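Local coordinates for protein Cfl (Pectobacterium brasiliense, PDB 7A9J) that is a coronafacic acid ligase that probably activates carboxylic acids with ATP and can be used to make amides, at residues Leu444-Phe456 with Ile467-Leu479. The protein carries 1 engineered substitution. Sequence-based numbering, arbitrary orientation.
Sequences LIQHADIAASVVF and IIALIQPQKNHSL
Strands 450-456 and 467-473 pair antiparallel as the two arms of a beta hairpin, their axes 4.5 Å apart at an angle of 155°. The pairing slips by one residue at a classic beta bulge: Ala451 N and Ala452 N both donate to Gln472 O, at 2.6 and 3.2 Å. Beyond the strand pair, Gln474 N donates to Asp449 O from above the carbonyl plane.

On the face that carries Ala452, Val454, Leu470 and Gln472, the Phe456 ring lies over Ile468. Ile468 CB sits 4.0 Å from the ring centroid, a CH-pi contact over the face but offset toward the rim. Phe456 CG stands between its own backbone N and carbonyl carbon (chi1 55°), which swings the ring across the neighbouring strand. Arg517 and Ser521 of helix 517-522 also touch the Phe456 side chain.

On the face of Ser453, Val455, Ala469 and Ile471 the contacts are mostly aliphatic. Val455 CG1 meets Ile467 CG2 at 3.5 Å. Leu444 comes from helix 437-445 and crosses Ile471 at about a right angle, CD1 to CD1. Ser453 turns its OG anti to the backbone N (chi1 170°), and the hydroxyl donates to Leu470 O. Separately, Ile450 CG1 touches Leu479 CD2 at 3.6 Å. Ile484 of helix 481-491 packs on both Leu444 and Leu479.

At the bulged end, Asp449 OD1 and Lys475 NZ form a long salt bridge of 3.5 Å. The same amine makes a weak bond to Ala448 O. Gln474 bends at chi2 and lays its amide against Ala451 CB, while its OE1 accepts Lys475 N.

The hairpin lies at one side of the four-stranded mixed sheet of the C-terminal domain, with 450-460 as its outer strand. Gln472 O takes two N-H groups and so accommodates the extra residue at the bulge. Leu470 O holds both Val454 N and the Ser453 hydroxyl. The long, weak ion contacts at the more exposed end probably add less.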
ATOM      1  N   LEU A 444      16.789   6.906 -20.531  1.00 44.59           N
ATOM      2  CA  LEU A 444      17.116   5.810 -21.439  1.00 48.19           C
ATOM      3  C   LEU A 444      15.868   5.170 -22.010  1.00 55.02           C
ATOM      4  O   LEU A 444      15.753   4.968 -23.226  1.00 52.76           O
ATOM      5  CB  LEU A 444      17.954   4.761 -20.699  1.00 45.40           C
ATOM      6  CG  LEU A 444      19.405   5.153 -20.447  1.00 42.14           C
ATOM      7  CD1 LEU A 444      20.025   4.193 -19.460  1.00 39.74           C
ATOM      8  CD2 LEU A 444      20.206   5.200 -21.753  1.00 48.63           C
ATOM      9  N   ILE A 445      14.907   4.852 -21.145  1.00 46.56           N
ATOM     10  CA  ILE A 445      13.731   4.128 -21.604  1.00 51.16           C
ATOM     11  C   ILE A 445      12.859   4.940 -22.589  1.00 66.85           C
ATOM     12  O   ILE A 445      12.053   4.353 -23.326  1.00 61.45           O
ATOM     13  CB  ILE A 445      12.940   3.645 -20.369  1.00 58.72           C
ATOM     14  CG1 ILE A 445      11.975   2.520 -20.753  1.00 70.68           C
ATOM     15  CG2 ILE A 445      12.148   4.795 -19.766  1.00 65.61           C
ATOM     16  CD1 ILE A 445      11.079   2.079 -19.617  1.00 68.74           C
ATOM     17  N   GLN A 446      13.009   6.271 -22.658  1.00 53.14           N
ATOM     18  CA  GLN A 446      12.259   7.034 -23.652  1.00 59.81           C
ATOM     19  C   GLN A 446      12.666   6.669 -25.071  1.00 75.36           C
ATOM     20  O   GLN A 446      11.871   6.858 -26.007  1.00 69.47           O
ATOM     21  CB  GLN A 446      12.447   8.543 -23.447  1.00 64.15           C
ATOM     22  CG  GLN A 446      12.057   9.043 -22.075  1.00 58.94           C
ATOM     23  CD  GLN A 446      10.751   8.439 -21.612  1.00 58.50           C
ATOM     24  OE1 GLN A 446       9.761   8.428 -22.354  1.00 62.60           O
ATOM     25  NE2 GLN A 446      10.758   7.873 -20.406  1.00 58.70           N
ATOM     26  N   HIS A 447      13.885   6.161 -25.255  1.00 64.73           N
ATOM     27  CA  HIS A 447      14.307   5.756 -26.585  1.00 65.67           C
ATOM     28  C   HIS A 447      13.414   4.629 -27.090  1.00 71.44           C
ATOM     29  O   HIS A 447      13.027   3.732 -26.334  1.00 71.56           O
ATOM     30  CB  HIS A 447      15.770   5.326 -26.570  1.00 59.71           C
ATOM     31  CG  HIS A 447      16.421   5.454 -27.903  1.00 70.60           C
ATOM     32  ND1 HIS A 447      16.404   4.440 -28.837  1.00 79.45           N
ATOM     33  CD2 HIS A 447      17.055   6.498 -28.486  1.00 68.29           C
ATOM     34  CE1 HIS A 447      17.035   4.841 -29.926  1.00 83.25           C
ATOM     35  NE2 HIS A 447      17.439   6.086 -29.742  1.00 82.46           N
ATOM     36  N   ALA A 448      13.050   4.709 -28.374  1.00 79.72           N
ATOM     37  CA  ALA A 448      12.159   3.713 -28.962  1.00 85.34           C
ATOM     38  C   ALA A 448      12.784   2.320 -28.974  1.00 90.81           C
ATOM     39  O   ALA A 448      12.070   1.317 -28.844  1.00 89.02           O
ATOM     40  CB  ALA A 448      11.777   4.133 -30.378  1.00 84.34           C
ATOM     41  N   ASP A 449      14.103   2.234 -29.117  1.00 79.02           N
ATOM     42  CA  ASP A 449      14.782   0.948 -29.179  1.00 85.05           C
ATOM     43  C   ASP A 449      15.112   0.359 -27.809  1.00 82.42           C
ATOM     44  O   ASP A 449      15.618  -0.767 -27.750  1.00 78.63           O
ATOM     45  CB  ASP A 449      16.063   1.082 -30.010  1.00 92.49           C
ATOM     46  CG  ASP A 449      15.790   1.555 -31.430  1.00101.16           C
ATOM     47  OD1 ASP A 449      14.788   1.100 -32.024  1.00 98.44           O
ATOM     48  OD2 ASP A 449      16.569   2.388 -31.945  1.00101.02           O
ATOM     49  N   ILE A 450      14.833   1.064 -26.711  1.00 77.38           N
ATOM     50  CA  ILE A 450      15.192   0.595 -25.370  1.00 69.88           C
ATOM     51  C   ILE A 450      13.924   0.169 -24.651  1.00 69.26           C
ATOM     52  O   ILE A 450      13.067   1.002 -24.339  1.00 66.32           O
ATOM     53  CB  ILE A 450      15.939   1.661 -24.564  1.00 59.53           C
ATOM     54  CG1 ILE A 450      17.288   1.961 -25.224  1.00 64.04           C
ATOM     55  CG2 ILE A 450      16.141   1.187 -23.141  1.00 56.48           C
ATOM     56  CD1 ILE A 450      18.094   3.000 -24.512  1.00 63.53           C
ATOM     57  N   ALA A 451      13.815  -1.124 -24.357  1.00 68.84           N
ATOM     58  CA  ALA A 451      12.649  -1.623 -23.635  1.00 72.78           C
ATOM     59  C   ALA A 451      12.759  -1.358 -22.142  1.00 68.29           C
ATOM     60  O   ALA A 451      11.768  -1.034 -21.487  1.00 65.74           O
ATOM     61  CB  ALA A 451      12.484  -3.121 -23.881  1.00 69.62           C
ATOM     62  N   ALA A 452      13.947  -1.531 -21.580  1.00 58.43           N
ATOM     63  CA  ALA A 452      14.111  -1.411 -20.146  1.00 55.89           C
ATOM     64  C   ALA A 452      15.582  -1.161 -19.891  1.00 60.18           C
ATOM     65  O   ALA A 452      16.431  -1.375 -20.761  1.00 50.68           O
ATOM     66  CB  ALA A 452      13.640  -2.658 -19.401  1.00 53.00           C
ATOM     67  N   SER A 453      15.871  -0.700 -18.689  1.00 48.90           N
ATOM     68  CA  SER A 453      17.239  -0.341 -18.378  1.00 46.73           C
ATOM     69  C   SER A 453      17.377  -0.271 -16.870  1.00 47.22           C
ATOM     70  O   SER A 453      16.420   0.069 -16.169  1.00 45.98           O
ATOM     71  CB  SER A 453      17.606   1.000 -19.024  1.00 46.15           C
ATOM     72  OG  SER A 453      18.856   1.420 -18.521  1.00 64.19           O
ATOM     73  N   VAL A 454      18.559  -0.622 -16.367  1.00 43.04           N
ATOM     74  CA  VAL A 454      18.908  -0.418 -14.967  1.00 36.14           C
ATOM     75  C   VAL A 454      20.318   0.184 -14.945  1.00 41.06           C
ATOM     76  O   VAL A 454      21.217  -0.314 -15.643  1.00 38.47           O
ATOM     77  CB  VAL A 454      18.888  -1.729 -14.155  1.00 34.95           C
ATOM     78  CG1 VAL A 454      19.336  -1.475 -12.730  1.00 39.13           C
ATOM     79  CG2 VAL A 454      17.480  -2.351 -14.109  1.00 44.16           C
ATOM     80  N   VAL A 455      20.511   1.255 -14.157  1.00 33.70           N
ATOM     81  CA  VAL A 455      21.803   1.953 -14.070  1.00 32.28           C
ATOM     82  C   VAL A 455      22.370   1.764 -12.666  1.00 34.76           C
ATOM     83  O   VAL A 455      21.637   1.839 -11.681  1.00 33.51           O
ATOM     84  CB  VAL A 455      21.652   3.449 -14.426  1.00 35.48           C
ATOM     85  CG1 VAL A 455      22.944   4.247 -14.131  1.00 36.08           C
ATOM     86  CG2 VAL A 455      21.242   3.623 -15.876  1.00 35.86           C
ATOM     87  N   PHE A 456      23.676   1.478 -12.569  1.00 31.33           N
ATOM     88  CA  PHE A 456      24.317   1.287 -11.276  1.00 28.41           C
ATOM     89  C   PHE A 456      25.796   1.640 -11.440  1.00 30.97           C
ATOM     90  O   PHE A 456      26.260   1.956 -12.535  1.00 34.97           O
ATOM     91  CB  PHE A 456      24.216  -0.155 -10.767  1.00 30.40           C
ATOM     92  CG  PHE A 456      24.747  -1.216 -11.755  1.00 32.50           C
ATOM     93  CD1 PHE A 456      23.913  -1.753 -12.720  1.00 37.18           C
ATOM     94  CD2 PHE A 456      26.090  -1.700 -11.685  1.00 30.80           C
ATOM     95  CE1 PHE A 456      24.361  -2.701 -13.617  1.00 38.67           C
ATOM     96  CE2 PHE A 456      26.541  -2.710 -12.589  1.00 36.18           C
ATOM     97  CZ  PHE A 456      25.689  -3.191 -13.546  1.00 39.06           C
ATOM     98  N   ILE A 467      29.898   4.458 -14.006  1.00 33.38           N
ATOM     99  CA  ILE A 467      28.474   4.189 -14.238  1.00 35.88           C
ATOM    100  C   ILE A 467      28.294   3.147 -15.322  1.00 36.68           C
ATOM    101  O   ILE A 467      28.831   3.279 -16.427  1.00 38.76           O
ATOM    102  CB  ILE A 467      27.737   5.486 -14.606  1.00 35.21           C
ATOM    103  CG1 ILE A 467      27.831   6.449 -13.421  1.00 35.71           C
ATOM    104  CG2 ILE A 467      26.247   5.195 -15.003  1.00 33.64           C
ATOM    105  CD1 ILE A 467      27.221   7.811 -13.732  1.00 43.65           C
ATOM    106  N   ILE A 468      27.517   2.112 -15.008  1.00 31.51           N
ATOM    107  CA  ILE A 468      27.189   1.052 -15.954  1.00 33.27           C
ATOM    108  C   ILE A 468      25.699   1.137 -16.265  1.00 35.23           C
ATOM    109  O   ILE A 468      24.877   1.319 -15.351  1.00 35.01           O
ATOM    110  CB  ILE A 468      27.530  -0.323 -15.347  1.00 34.55           C
ATOM    111  CG1 ILE A 468      28.942  -0.312 -14.722  1.00 34.79           C
ATOM    112  CG2 ILE A 468      27.262  -1.435 -16.373  1.00 36.02           C
ATOM    113  CD1 ILE A 468      30.113   0.006 -15.681  1.00 33.33           C
ATOM    114  N   ALA A 469      25.334   0.958 -17.528  1.00 35.68           N
ATOM    115  CA  ALA A 469      23.912   0.872 -17.878  1.00 39.98           C
ATOM    116  C   ALA A 469      23.613  -0.521 -18.407  1.00 40.55           C
ATOM    117  O   ALA A 469      24.211  -0.956 -19.403  1.00 42.27           O
ATOM    118  CB  ALA A 469      23.538   1.920 -18.935  1.00 41.66           C
ATOM    119  N   LEU A 470      22.683  -1.207 -17.762  1.00 39.45           N
ATOM    120  CA  LEU A 470      22.099  -2.406 -18.340  1.00 42.94           C
ATOM    121  C   LEU A 470      20.967  -1.996 -19.273  1.00 49.16           C
ATOM    122  O   LEU A 470      20.045  -1.288 -18.861  1.00 48.96           O
ATOM    123  CB  LEU A 470      21.630  -3.317 -17.206  1.00 48.71           C
ATOM    124  CG  LEU A 470      21.422  -4.819 -17.341  1.00 55.30           C
ATOM    125  CD1 LEU A 470      22.580  -5.425 -18.099  1.00 58.18           C
ATOM    126  CD2 LEU A 470      21.366  -5.398 -15.921  1.00 45.41           C
ATOM    127  N   ILE A 471      21.051  -2.401 -20.537  1.00 49.21           N
ATOM    128  CA  ILE A 471      20.127  -1.964 -21.587  1.00 55.60           C
ATOM    129  C   ILE A 471      19.396  -3.187 -22.129  1.00 63.96           C
ATOM    130  O   ILE A 471      20.036  -4.118 -22.636  1.00 54.10           O
ATOM    131  CB  ILE A 471      20.861  -1.262 -22.742  1.00 54.06           C
ATOM    132  CG1 ILE A 471      21.676  -0.062 -22.254  1.00 58.35           C
ATOM    133  CG2 ILE A 471      19.866  -0.868 -23.857  1.00 63.43           C
ATOM    134  CD1 ILE A 471      20.844   1.082 -21.787  1.00 46.38           C
ATOM    135  N   GLN A 472      18.063  -3.161 -22.087  1.00 56.13           N
ATOM    136  CA  GLN A 472      17.268  -4.238 -22.674  1.00 61.20           C
ATOM    137  C   GLN A 472      16.636  -3.737 -23.957  1.00 66.43           C
ATOM    138  O   GLN A 472      15.716  -2.904 -23.898  1.00 64.32           O
ATOM    139  CB  GLN A 472      16.193  -4.736 -21.707  1.00 55.56           C
ATOM    140  CG  GLN A 472      15.240  -5.770 -22.307  1.00 69.51           C
ATOM    141  CD  GLN A 472      14.212  -6.252 -21.296  1.00 66.32           C
ATOM    142  OE1 GLN A 472      14.557  -6.690 -20.186  1.00 70.88           O
ATOM    143  NE2 GLN A 472      12.942  -6.162 -21.668  1.00 78.86           N
ATOM    144  N   PRO A 473      17.108  -4.183 -25.125  1.00 67.80           N
ATOM    145  CA  PRO A 473      16.567  -3.669 -26.385  1.00 60.57           C
ATOM    146  C   PRO A 473      15.099  -4.018 -26.556  1.00 77.18           C
ATOM    147  O   PRO A 473      14.628  -5.079 -26.131  1.00 72.79           O
ATOM    148  CB  PRO A 473      17.439  -4.353 -27.447  1.00 74.07           C
ATOM    149  CG  PRO A 473      18.716  -4.648 -26.724  1.00 65.38           C
ATOM    150  CD  PRO A 473      18.276  -5.049 -25.349  1.00 72.87           C
ATOM    151  N   GLN A 474      14.377  -3.086 -27.175  1.00 80.96           N
ATOM    152  CA  GLN A 474      12.948  -3.191 -27.434  1.00 90.20           C
ATOM    153  C   GLN A 474      12.685  -4.167 -28.573  1.00 94.05           C
ATOM    154  O   GLN A 474      13.603  -4.616 -29.274  1.00 99.38           O
ATOM    155  CB  GLN A 474      12.366  -1.808 -27.768  1.00 87.99           C
ATOM    156  CG  GLN A 474      10.829  -1.655 -27.713  1.00 94.46           C
ATOM    157  CD  GLN A 474      10.204  -2.179 -26.426  1.00 97.58           C
ATOM    158  OE1 GLN A 474      10.121  -3.395 -26.212  1.00 92.45           O
ATOM    159  NE2 GLN A 474       9.752  -1.264 -25.565  1.00 84.21           N
ATOM    160  N   LYS A 475      11.411  -4.504 -28.727  1.00109.64           N
ATOM    161  CA  LYS A 475      10.842  -5.163 -29.906  1.00112.46           C
ATOM    162  C   LYS A 475      11.672  -6.406 -30.240  1.00117.94           C
ATOM    163  O   LYS A 475      12.205  -7.081 -29.351  1.00113.36           O
ATOM    164  CB  LYS A 475      10.727  -4.148 -31.050  1.00106.29           C
ATOM    165  CG  LYS A 475       9.789  -2.956 -30.805  1.00 98.55           C
ATOM    166  CD  LYS A 475       9.924  -1.884 -31.896  1.00 96.88           C
ATOM    167  CE  LYS A 475      11.385  -1.676 -32.307  1.00 97.80           C
ATOM    168  NZ  LYS A 475      12.256  -1.188 -31.207  1.00 90.35           N
ATOM    169  N   ASN A 476      11.754  -6.708 -31.532  1.00126.27           N
ATOM    170  CA  ASN A 476      12.678  -7.671 -32.116  1.00131.21           C
ATOM    171  C   ASN A 476      13.784  -6.914 -32.846  1.00138.77           C
ATOM    172  O   ASN A 476      14.201  -7.284 -33.948  1.00141.41           O
ATOM    173  CB  ASN A 476      11.936  -8.618 -33.062  1.00121.56           C
ATOM    174  CG  ASN A 476      10.901  -7.892 -33.911  1.00122.08           C
ATOM    175  OD1 ASN A 476      11.001  -6.686 -34.114  1.00127.10           O
ATOM    176  ND2 ASN A 476       9.901  -8.621 -34.399  1.00129.22           N
ATOM    177  N   HIS A 477      14.259  -5.834 -32.226  1.00131.28           N
ATOM    178  CA  HIS A 477      15.004  -4.783 -32.897  1.00128.43           C
ATOM    179  C   HIS A 477      16.481  -4.807 -32.529  1.00131.17           C
ATOM    180  O   HIS A 477      16.893  -5.386 -31.521  1.00130.15           O
ATOM    181  CB  HIS A 477      14.427  -3.410 -32.553  1.00119.62           C
ATOM    182  CG  HIS A 477      14.785  -2.345 -33.540  1.00136.10           C
ATOM    183  ND1 HIS A 477      15.683  -1.339 -33.260  1.00134.94           N
ATOM    184  CD2 HIS A 477      14.376  -2.141 -34.817  1.00135.53           C
ATOM    185  CE1 HIS A 477      15.803  -0.554 -34.318  1.00139.97           C
ATOM    186  NE2 HIS A 477      15.019  -1.019 -35.276  1.00134.80           N
ATOM    187  N   SER A 478      17.271  -4.142 -33.367  1.00130.84           N
ATOM    188  CA  SER A 478      18.696  -3.968 -33.148  1.00129.08           C
ATOM    189  C   SER A 478      18.966  -2.582 -32.577  1.00114.86           C
ATOM    190  O   SER A 478      18.214  -1.632 -32.812  1.00108.52           O
ATOM    191  CB  SER A 478      19.483  -4.162 -34.447  1.00126.83           C
ATOM    192  OG  SER A 478      19.138  -3.182 -35.407  1.00120.92           O
ATOM    193  N   LEU A 479      20.051  -2.479 -31.820  1.00103.93           N
ATOM    194  CA  LEU A 479      20.401  -1.226 -31.169  1.00 91.52           C
ATOM    195  C   LEU A 479      21.900  -1.193 -30.928  1.00 86.73           C
ATOM    196  O   LEU A 479      22.455  -2.122 -30.335  1.00 79.65           O
ATOM    197  CB  LEU A 479      19.649  -1.075 -29.848  1.00 85.34           C
ATOM    198  CG  LEU A 479      20.034   0.143 -29.018  1.00 86.45           C
ATOM    199  CD1 LEU A 479      19.972   1.425 -29.851  1.00 82.06           C
ATOM    200  CD2 LEU A 479      19.117   0.219 -27.802  1.00 75.94           C
TER